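Local coordinates for ABC transporter permease (Klebsiella pneumoniae, PDB 5NUP), which is a lipoprotein of the MlaA family that probably takes part in moving phospholipids at the bacterial outer membrane, at residues 115-129 with 202-214. Residues are numbered along the deposited sequence; the frame is centred on the assembly and turned at random.
Sequences PHRFGSTLGHYGVGY and YFQRHDFIANGGK
His116 NE2 gives its N-H to the backbone O of Gly212 at 2.8 Å, nearly straight at 170°. The oxygen lies close to the imidazole plane, while from the carbonyl's side the donor is tilted 25° out of the peptide plane. Ile209 covers one face of the same ring, its CG2 methyl standing over the centre in a CH-pi contact, 4.0 Å from the centroid. The imidazole is thus held at its edge by the turn after helix 194-209 and on its face by Ile209; the Tyr72 ring meets it from outside the two segments. CG2 of Ile209 also reaches CB of Ser120, 3.7 Å away. One turn further along helix 118-124, Ala210 CB rests on the backbone at Gly123 and His124, 3.9 Å from His124 N. Asn211 extends across His124, and Asn211 ND2 makes at most a weak bond to His124 ND1, doubtful because the model places the two side chains too close. Beyond the helix, Tyr129 returns to helix 194-209. Its CB points toward that helix, and CG, set beside the backbone N, carries the ring to Phe203. One face of the Tyr129 ring receives the edge of Phe203, a T-shaped pair with planes at 70°. The two centroids are 4.6 Å apart. Arg144 adds a cation-pi contact to Tyr129, and Arg13 one to Phe203. The loops flanking helix 118-124 therefore supply the His116 and Tyr129 rings, and the helix itself Ser120 and the Gly123-His124 backbone; one straight hydrogen bond from a buried imidazole to a backbone carbonyl is set among mainly apolar and ring contacts.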
ATOM      1  N   PRO F 115     -23.760 -42.434   7.780  1.00 65.63           N
ATOM      2  CA  PRO F 115     -22.429 -43.011   7.564  1.00 68.69           C
ATOM      3  C   PRO F 115     -22.447 -44.366   6.883  1.00 71.08           C
ATOM      4  O   PRO F 115     -23.377 -45.159   7.051  1.00 76.62           O
ATOM      5  CB  PRO F 115     -21.850 -43.120   8.988  1.00 64.58           C
ATOM      6  CG  PRO F 115     -22.919 -42.755   9.903  1.00 63.84           C
ATOM      7  CD  PRO F 115     -23.856 -41.889   9.145  1.00 64.06           C
ATOM      8  N   HIS F 116     -21.398 -44.595   6.084  1.00 73.91           N
ATOM      9  CA  HIS F 116     -21.029 -45.900   5.540  1.00 71.08           C
ATOM     10  C   HIS F 116     -19.738 -46.282   6.255  1.00 72.86           C
ATOM     11  O   HIS F 116     -18.696 -45.663   6.025  1.00 79.25           O
ATOM     12  CB  HIS F 116     -20.810 -45.854   4.026  1.00 71.83           C
ATOM     13  CG  HIS F 116     -22.069 -45.768   3.226  1.00 72.90           C
ATOM     14  ND1 HIS F 116     -23.081 -44.882   3.526  1.00 77.49           N
ATOM     15  CD2 HIS F 116     -22.475 -46.442   2.126  1.00 75.03           C
ATOM     16  CE1 HIS F 116     -24.060 -45.017   2.648  1.00 77.22           C
ATOM     17  NE2 HIS F 116     -23.715 -45.955   1.786  1.00 75.33           N
ATOM     18  N   ARG F 117     -19.802 -47.278   7.131  1.00 71.85           N
ATOM     19  CA  ARG F 117     -18.627 -47.673   7.902  1.00 73.38           C
ATOM     20  C   ARG F 117     -18.270 -49.136   7.690  1.00 78.81           C
ATOM     21  O   ARG F 117     -18.622 -49.719   6.658  1.00 81.22           O
ATOM     22  CB  ARG F 117     -18.851 -47.360   9.381  1.00 68.04           C
ATOM     23  CG  ARG F 117     -19.113 -45.892   9.554  1.00 66.39           C
ATOM     24  CD  ARG F 117     -19.247 -45.441  10.985  1.00 67.35           C
ATOM     25  NE  ARG F 117     -18.487 -46.222  11.950  1.00 70.92           N
ATOM     26  CZ  ARG F 117     -18.708 -46.149  13.261  1.00 66.81           C
ATOM     27  NH1 ARG F 117     -18.024 -46.900  14.105  1.00 70.46           N
ATOM     28  NH2 ARG F 117     -19.637 -45.335  13.730  1.00 62.96           N
ATOM     29  N   PHE F 118     -17.528 -49.724   8.631  1.00 73.22           N
ATOM     30  CA  PHE F 118     -16.873 -50.981   8.310  1.00 73.77           C
ATOM     31  C   PHE F 118     -17.884 -52.106   8.152  1.00 75.78           C
ATOM     32  O   PHE F 118     -17.640 -53.047   7.388  1.00 80.45           O
ATOM     33  CB  PHE F 118     -15.830 -51.353   9.361  1.00 73.12           C
ATOM     34  CG  PHE F 118     -14.878 -52.414   8.884  1.00 88.76           C
ATOM     35  CD1 PHE F 118     -14.545 -53.482   9.713  1.00 94.63           C
ATOM     36  CD2 PHE F 118     -14.330 -52.357   7.599  1.00 82.26           C
ATOM     37  CE1 PHE F 118     -13.682 -54.484   9.261  1.00102.06           C
ATOM     38  CE2 PHE F 118     -13.469 -53.333   7.151  1.00 86.67           C
ATOM     39  CZ  PHE F 118     -13.133 -54.394   7.977  1.00 93.24           C
ATOM     40  N   GLY F 119     -19.025 -52.021   8.833  1.00 76.02           N
ATOM     41  CA  GLY F 119     -20.106 -52.931   8.507  1.00 78.71           C
ATOM     42  C   GLY F 119     -20.507 -52.823   7.048  1.00 77.87           C
ATOM     43  O   GLY F 119     -20.652 -53.829   6.349  1.00 84.40           O
ATOM     44  N   SER F 120     -20.651 -51.592   6.560  1.00 78.47           N
ATOM     45  CA  SER F 120     -20.993 -51.370   5.160  1.00 76.65           C
ATOM     46  C   SER F 120     -20.011 -52.052   4.222  1.00 82.38           C
ATOM     47  O   SER F 120     -20.414 -52.669   3.231  1.00 80.49           O
ATOM     48  CB  SER F 120     -21.040 -49.875   4.872  1.00 85.42           C
ATOM     49  OG  SER F 120     -21.861 -49.630   3.756  1.00 97.14           O
ATOM     50  N   THR F 121     -18.711 -51.870   4.462  1.00 91.45           N
ATOM     51  CA  THR F 121     -17.717 -52.458   3.567  1.00 88.13           C
ATOM     52  C   THR F 121     -17.674 -53.979   3.716  1.00 86.63           C
ATOM     53  O   THR F 121     -17.578 -54.700   2.714  1.00 84.13           O
ATOM     54  CB  THR F 121     -16.353 -51.798   3.793  1.00 85.88           C
ATOM     55  OG1 THR F 121     -15.622 -52.487   4.813  1.00 92.31           O
ATOM     56  CG2 THR F 121     -16.562 -50.373   4.216  1.00 76.95           C
ATOM     57  N   LEU F 122     -17.794 -54.487   4.953  1.00 90.00           N
ATOM     58  CA  LEU F 122     -17.947 -55.932   5.147  1.00 93.97           C
ATOM     59  C   LEU F 122     -19.121 -56.434   4.320  1.00 87.47           C
ATOM     60  O   LEU F 122     -18.993 -57.387   3.545  1.00 86.42           O
ATOM     61  CB  LEU F 122     -18.179 -56.262   6.631  1.00 81.39           C
ATOM     62  CG  LEU F 122     -17.024 -56.346   7.640  1.00 80.76           C
ATOM     63  CD1 LEU F 122     -17.531 -56.796   9.003  1.00 79.83           C
ATOM     64  CD2 LEU F 122     -15.887 -57.229   7.163  1.00 82.89           C
ATOM     65  N   GLY F 123     -20.264 -55.752   4.442  1.00 82.92           N
ATOM     66  CA  GLY F 123     -21.431 -56.073   3.644  1.00 84.28           C
ATOM     67  C   GLY F 123     -21.265 -55.826   2.159  1.00 85.91           C
ATOM     68  O   GLY F 123     -21.878 -56.516   1.343  1.00 87.96           O
ATOM     69  N   HIS F 124     -20.474 -54.836   1.778  1.00 85.14           N
ATOM     70  CA  HIS F 124     -20.307 -54.599   0.355  1.00 88.25           C
ATOM     71  C   HIS F 124     -19.432 -55.663  -0.292  1.00 90.30           C
ATOM     72  O   HIS F 124     -19.515 -55.876  -1.510  1.00 91.40           O
ATOM     73  CB  HIS F 124     -19.780 -53.169   0.134  1.00 90.05           C
ATOM     74  CG  HIS F 124     -19.028 -52.984  -1.147  1.00 97.41           C
ATOM     75  ND1 HIS F 124     -19.652 -52.912  -2.373  1.00 97.96           N
ATOM     76  CD2 HIS F 124     -17.710 -52.807  -1.390  1.00 96.36           C
ATOM     77  CE1 HIS F 124     -18.750 -52.739  -3.321  1.00102.66           C
ATOM     78  NE2 HIS F 124     -17.563 -52.667  -2.750  1.00102.06           N
ATOM     79  N   TYR F 125     -18.632 -56.365   0.501  1.00 94.50           N
ATOM     80  CA  TYR F 125     -17.898 -57.527   0.030  1.00 95.31           C
ATOM     81  C   TYR F 125     -18.614 -58.833   0.381  1.00103.58           C
ATOM     82  O   TYR F 125     -18.026 -59.909   0.218  1.00112.18           O
ATOM     83  CB  TYR F 125     -16.487 -57.512   0.632  1.00 91.26           C
ATOM     84  CG  TYR F 125     -15.625 -56.398   0.079  1.00 97.55           C
ATOM     85  CD1 TYR F 125     -14.617 -55.819   0.855  1.00 96.41           C
ATOM     86  CD2 TYR F 125     -15.825 -55.918  -1.213  1.00102.99           C
ATOM     87  CE1 TYR F 125     -13.844 -54.800   0.360  1.00 95.35           C
ATOM     88  CE2 TYR F 125     -15.044 -54.911  -1.725  1.00102.75           C
ATOM     89  CZ  TYR F 125     -14.061 -54.360  -0.941  1.00 99.76           C
ATOM     90  OH  TYR F 125     -13.315 -53.361  -1.501  1.00 97.34           O
ATOM     91  N   GLY F 126     -19.871 -58.759   0.838  1.00 98.60           N
ATOM     92  CA  GLY F 126     -20.731 -59.925   0.920  1.00 93.37           C
ATOM     93  C   GLY F 126     -20.606 -60.825   2.135  1.00101.52           C
ATOM     94  O   GLY F 126     -20.967 -62.006   2.041  1.00100.64           O
ATOM     95  N   VAL F 127     -20.166 -60.309   3.291  1.00 90.68           N
ATOM     96  CA  VAL F 127     -19.772 -61.193   4.394  1.00101.89           C
ATOM     97  C   VAL F 127     -20.982 -61.904   4.996  1.00111.11           C
ATOM     98  O   VAL F 127     -20.981 -63.135   5.162  1.00123.13           O
ATOM     99  CB  VAL F 127     -18.986 -60.409   5.461  1.00 88.30           C
ATOM    100  CG1 VAL F 127     -18.787 -61.247   6.691  1.00 88.11           C
ATOM    101  CG2 VAL F 127     -17.636 -60.000   4.918  1.00 88.77           C
ATOM    102  N   GLY F 128     -22.008 -61.154   5.350  1.00103.02           N
ATOM    103  CA  GLY F 128     -23.230 -61.739   5.878  1.00 92.41           C
ATOM    104  C   GLY F 128     -23.470 -61.308   7.315  1.00 86.87           C
ATOM    105  O   GLY F 128     -22.555 -61.296   8.149  1.00 85.93           O
ATOM    106  N   TYR F 129     -24.742 -61.054   7.634  1.00 92.66           N
ATOM    107  CA  TYR F 129     -25.095 -60.455   8.918  1.00 90.40           C
ATOM    108  C   TYR F 129     -24.847 -61.388  10.088  1.00101.18           C
ATOM    109  O   TYR F 129     -24.243 -60.993  11.093  1.00102.16           O
ATOM    110  CB  TYR F 129     -26.564 -60.048   8.930  1.00 83.91           C
ATOM    111  CG  TYR F 129     -26.957 -58.922   8.051  1.00 83.56           C
ATOM    112  CD1 TYR F 129     -26.665 -57.614   8.407  1.00 81.51           C
ATOM    113  CD2 TYR F 129     -27.712 -59.142   6.928  1.00 85.34           C
ATOM    114  CE1 TYR F 129     -27.050 -56.556   7.606  1.00 84.91           C
ATOM    115  CE2 TYR F 129     -28.113 -58.110   6.131  1.00 92.24           C
ATOM    116  CZ  TYR F 129     -27.782 -56.816   6.463  1.00 88.41           C
ATOM    117  OH  TYR F 129     -28.195 -55.794   5.639  1.00 86.29           O
ATOM    118  N   TYR F 202     -35.031 -52.492   9.664  1.00 88.63           N
ATOM    119  CA  TYR F 202     -33.595 -52.638   9.889  1.00 85.70           C
ATOM    120  C   TYR F 202     -32.893 -53.115   8.626  1.00 92.35           C
ATOM    121  O   TYR F 202     -32.007 -52.430   8.092  1.00 91.41           O
ATOM    122  CB  TYR F 202     -33.326 -53.597  11.043  1.00 78.57           C
ATOM    123  CG  TYR F 202     -31.854 -53.820  11.283  1.00 77.42           C
ATOM    124  CD1 TYR F 202     -31.185 -54.858  10.658  1.00 78.52           C
ATOM    125  CD2 TYR F 202     -31.131 -52.990  12.127  1.00 75.41           C
ATOM    126  CE1 TYR F 202     -29.835 -55.062  10.868  1.00 77.70           C
ATOM    127  CE2 TYR F 202     -29.778 -53.192  12.351  1.00 74.55           C
ATOM    128  CZ  TYR F 202     -29.137 -54.225  11.715  1.00 75.73           C
ATOM    129  OH  TYR F 202     -27.793 -54.440  11.923  1.00 75.12           O
ATOM    130  N   PHE F 203     -33.301 -54.284   8.115  1.00 93.30           N
ATOM    131  CA  PHE F 203     -32.616 -54.900   6.980  1.00 98.25           C
ATOM    132  C   PHE F 203     -32.852 -54.144   5.673  1.00100.17           C
ATOM    133  O   PHE F 203     -32.080 -54.318   4.723  1.00 97.59           O
ATOM    134  CB  PHE F 203     -33.032 -56.369   6.826  1.00 99.42           C
ATOM    135  CG  PHE F 203     -32.369 -57.297   7.819  1.00 99.39           C
ATOM    136  CD1 PHE F 203     -30.991 -57.442   7.843  1.00 94.19           C
ATOM    137  CD2 PHE F 203     -33.132 -58.025   8.728  1.00100.82           C
ATOM    138  CE1 PHE F 203     -30.382 -58.280   8.762  1.00 93.33           C
ATOM    139  CE2 PHE F 203     -32.531 -58.872   9.645  1.00 98.63           C
ATOM    140  CZ  PHE F 203     -31.153 -59.002   9.660  1.00 96.92           C
ATOM    141  N   GLN F 204     -33.913 -53.341   5.585  1.00108.55           N
ATOM    142  CA  GLN F 204     -34.117 -52.491   4.416  1.00115.65           C
ATOM    143  C   GLN F 204     -33.157 -51.305   4.439  1.00116.49           C
ATOM    144  O   GLN F 204     -32.509 -50.997   3.430  1.00116.15           O
ATOM    145  CB  GLN F 204     -35.567 -51.998   4.390  1.00121.24           C
ATOM    146  CG  GLN F 204     -36.604 -53.119   4.354  1.00130.20           C
ATOM    147  CD  GLN F 204     -37.907 -52.744   3.676  1.00134.87           C
ATOM    148  OE1 GLN F 204     -38.239 -51.567   3.548  1.00138.44           O
ATOM    149  NE2 GLN F 204     -38.667 -53.753   3.256  1.00132.02           N
ATOM    150  N   ARG F 205     -33.047 -50.645   5.604  1.00112.61           N
ATOM    151  CA  ARG F 205     -32.115 -49.530   5.772  1.00109.44           C
ATOM    152  C   ARG F 205     -30.667 -50.009   5.716  1.00104.37           C
ATOM    153  O   ARG F 205     -29.817 -49.348   5.112  1.00103.84           O
ATOM    154  CB  ARG F 205     -32.410 -48.800   7.092  1.00113.20           C
ATOM    155  CG  ARG F 205     -33.371 -47.590   6.955  1.00119.99           C
ATOM    156  CD  ARG F 205     -33.954 -47.124   8.319  1.00125.98           C
ATOM    157  NE  ARG F 205     -35.322 -46.593   8.188  1.00130.12           N
ATOM    158  CZ  ARG F 205     -36.182 -46.428   9.196  1.00123.61           C
ATOM    159  NH1 ARG F 205     -35.827 -46.743  10.434  1.00121.04           N
ATOM    160  NH2 ARG F 205     -37.399 -45.944   8.967  1.00119.33           N
ATOM    161  N   HIS F 206     -30.372 -51.180   6.297  1.00 96.79           N
ATOM    162  CA  HIS F 206     -28.990 -51.647   6.401  1.00 87.32           C
ATOM    163  C   HIS F 206     -28.469 -52.287   5.118  1.00 92.12           C
ATOM    164  O   HIS F 206     -27.255 -52.265   4.881  1.00 92.36           O
ATOM    165  CB  HIS F 206     -28.847 -52.647   7.542  1.00 77.85           C
ATOM    166  CG  HIS F 206     -28.478 -52.029   8.847  1.00 76.28           C
ATOM    167  ND1 HIS F 206     -27.227 -52.181   9.402  1.00 75.24           N
ATOM    168  CD2 HIS F 206     -29.189 -51.273   9.715  1.00 76.45           C
ATOM    169  CE1 HIS F 206     -27.178 -51.537  10.554  1.00 75.13           C
ATOM    170  NE2 HIS F 206     -28.355 -50.977  10.768  1.00 77.32           N
ATOM    171  N   ASP F 207     -29.345 -52.897   4.305  1.00100.55           N
ATOM    172  CA  ASP F 207     -28.909 -53.411   3.008  1.00100.82           C
ATOM    173  C   ASP F 207     -28.742 -52.299   1.986  1.00110.81           C
ATOM    174  O   ASP F 207     -27.934 -52.430   1.061  1.00117.91           O
ATOM    175  CB  ASP F 207     -29.896 -54.425   2.425  1.00 97.25           C
ATOM    176  CG  ASP F 207     -29.683 -55.833   2.940  1.00 90.52           C
ATOM    177  OD1 ASP F 207     -28.570 -56.148   3.417  1.00 87.71           O
ATOM    178  OD2 ASP F 207     -30.604 -56.654   2.767  1.00 89.01           O
ATOM    179  N   PHE F 208     -29.496 -51.210   2.130  1.00111.29           N
ATOM    180  CA  PHE F 208     -29.336 -50.086   1.217  1.00105.97           C
ATOM    181  C   PHE F 208     -27.955 -49.454   1.347  1.00 97.36           C
ATOM    182  O   PHE F 208     -27.399 -48.973   0.357  1.00 95.78           O
ATOM    183  CB  PHE F 208     -30.431 -49.056   1.462  1.00102.18           C
ATOM    184  CG  PHE F 208     -30.422 -47.929   0.485  1.00102.70           C
ATOM    185  CD1 PHE F 208     -30.741 -48.154  -0.844  1.00102.82           C
ATOM    186  CD2 PHE F 208     -30.104 -46.640   0.890  1.00106.60           C
ATOM    187  CE1 PHE F 208     -30.738 -47.112  -1.754  1.00108.70           C
ATOM    188  CE2 PHE F 208     -30.102 -45.585  -0.014  1.00108.61           C
ATOM    189  CZ  PHE F 208     -30.418 -45.823  -1.340  1.00110.45           C
ATOM    190  N   ILE F 209     -27.382 -49.467   2.553  1.00 94.30           N
ATOM    191  CA  ILE F 209     -26.105 -48.803   2.804  1.00 89.31           C
ATOM    192  C   ILE F 209     -24.926 -49.539   2.143  1.00 91.94           C
ATOM    193  O   ILE F 209     -23.941 -48.895   1.764  1.00100.99           O
ATOM    194  CB  ILE F 209     -25.931 -48.611   4.329  1.00 88.48           C
ATOM    195  CG1 ILE F 209     -26.436 -47.234   4.767  1.00 86.94           C
ATOM    196  CG2 ILE F 209     -24.498 -48.682   4.748  1.00 87.99           C
ATOM    197  CD1 ILE F 209     -27.797 -46.845   4.232  1.00 89.28           C
ATOM    198  N   ALA F 210     -25.007 -50.862   1.934  1.00 89.27           N
ATOM    199  CA  ALA F 210     -23.988 -51.576   1.149  1.00 92.20           C
ATOM    200  C   ALA F 210     -24.248 -51.355  -0.344  1.00103.88           C
ATOM    201  O   ALA F 210     -25.156 -51.957  -0.924  1.00 96.16           O
ATOM    202  CB  ALA F 210     -23.975 -53.056   1.495  1.00 85.26           C
ATOM    203  N   ASN F 211     -23.451 -50.462  -0.955  1.00126.27           N
ATOM    204  CA  ASN F 211     -23.623 -49.911  -2.310  1.00133.23           C
ATOM    205  C   ASN F 211     -24.994 -49.284  -2.456  1.00128.49           C
ATOM    206  O   ASN F 211     -26.003 -49.989  -2.573  1.00136.74           O
ATOM    207  CB  ASN F 211     -23.381 -50.870  -3.481  1.00143.62           C
ATOM    208  CG  ASN F 211     -22.101 -51.625  -3.369  1.00148.60           C
ATOM    209  OD1 ASN F 211     -21.103 -51.081  -2.874  1.00147.15           O
ATOM    210  ND2 ASN F 211     -22.071 -52.842  -3.910  1.00151.21           N
ATOM    211  N   GLY F 212     -25.009 -47.958  -2.520  1.00118.48           N
ATOM    212  CA  GLY F 212     -26.223 -47.200  -2.389  1.00113.69           C
ATOM    213  C   GLY F 212     -26.087 -46.377  -1.134  1.00115.94           C
ATOM    214  O   GLY F 212     -25.478 -46.822  -0.156  1.00121.77           O
ATOM    215  N   GLY F 213     -26.624 -45.167  -1.150  1.00116.68           N
ATOM    216  CA  GLY F 213     -26.415 -44.277  -0.035  1.00113.30           C
ATOM    217  C   GLY F 213     -27.234 -43.022  -0.181  1.00117.62           C
ATOM    218  O   GLY F 213     -27.019 -42.225  -1.099  1.00118.90           O
ATOM    219  N   LYS F 214     -28.198 -42.858   0.718  1.00116.21           N
ATOM    220  CA  LYS F 214     -29.039 -41.675   0.772  1.00111.34           C
ATOM    221  C   LYS F 214     -29.359 -41.428   2.235  1.00119.04           C
ATOM    222  O   LYS F 214     -29.354 -42.365   3.040  1.00130.61           O
ATOM    223  CB  LYS F 214     -30.323 -41.853  -0.055  1.00 99.66           C
TER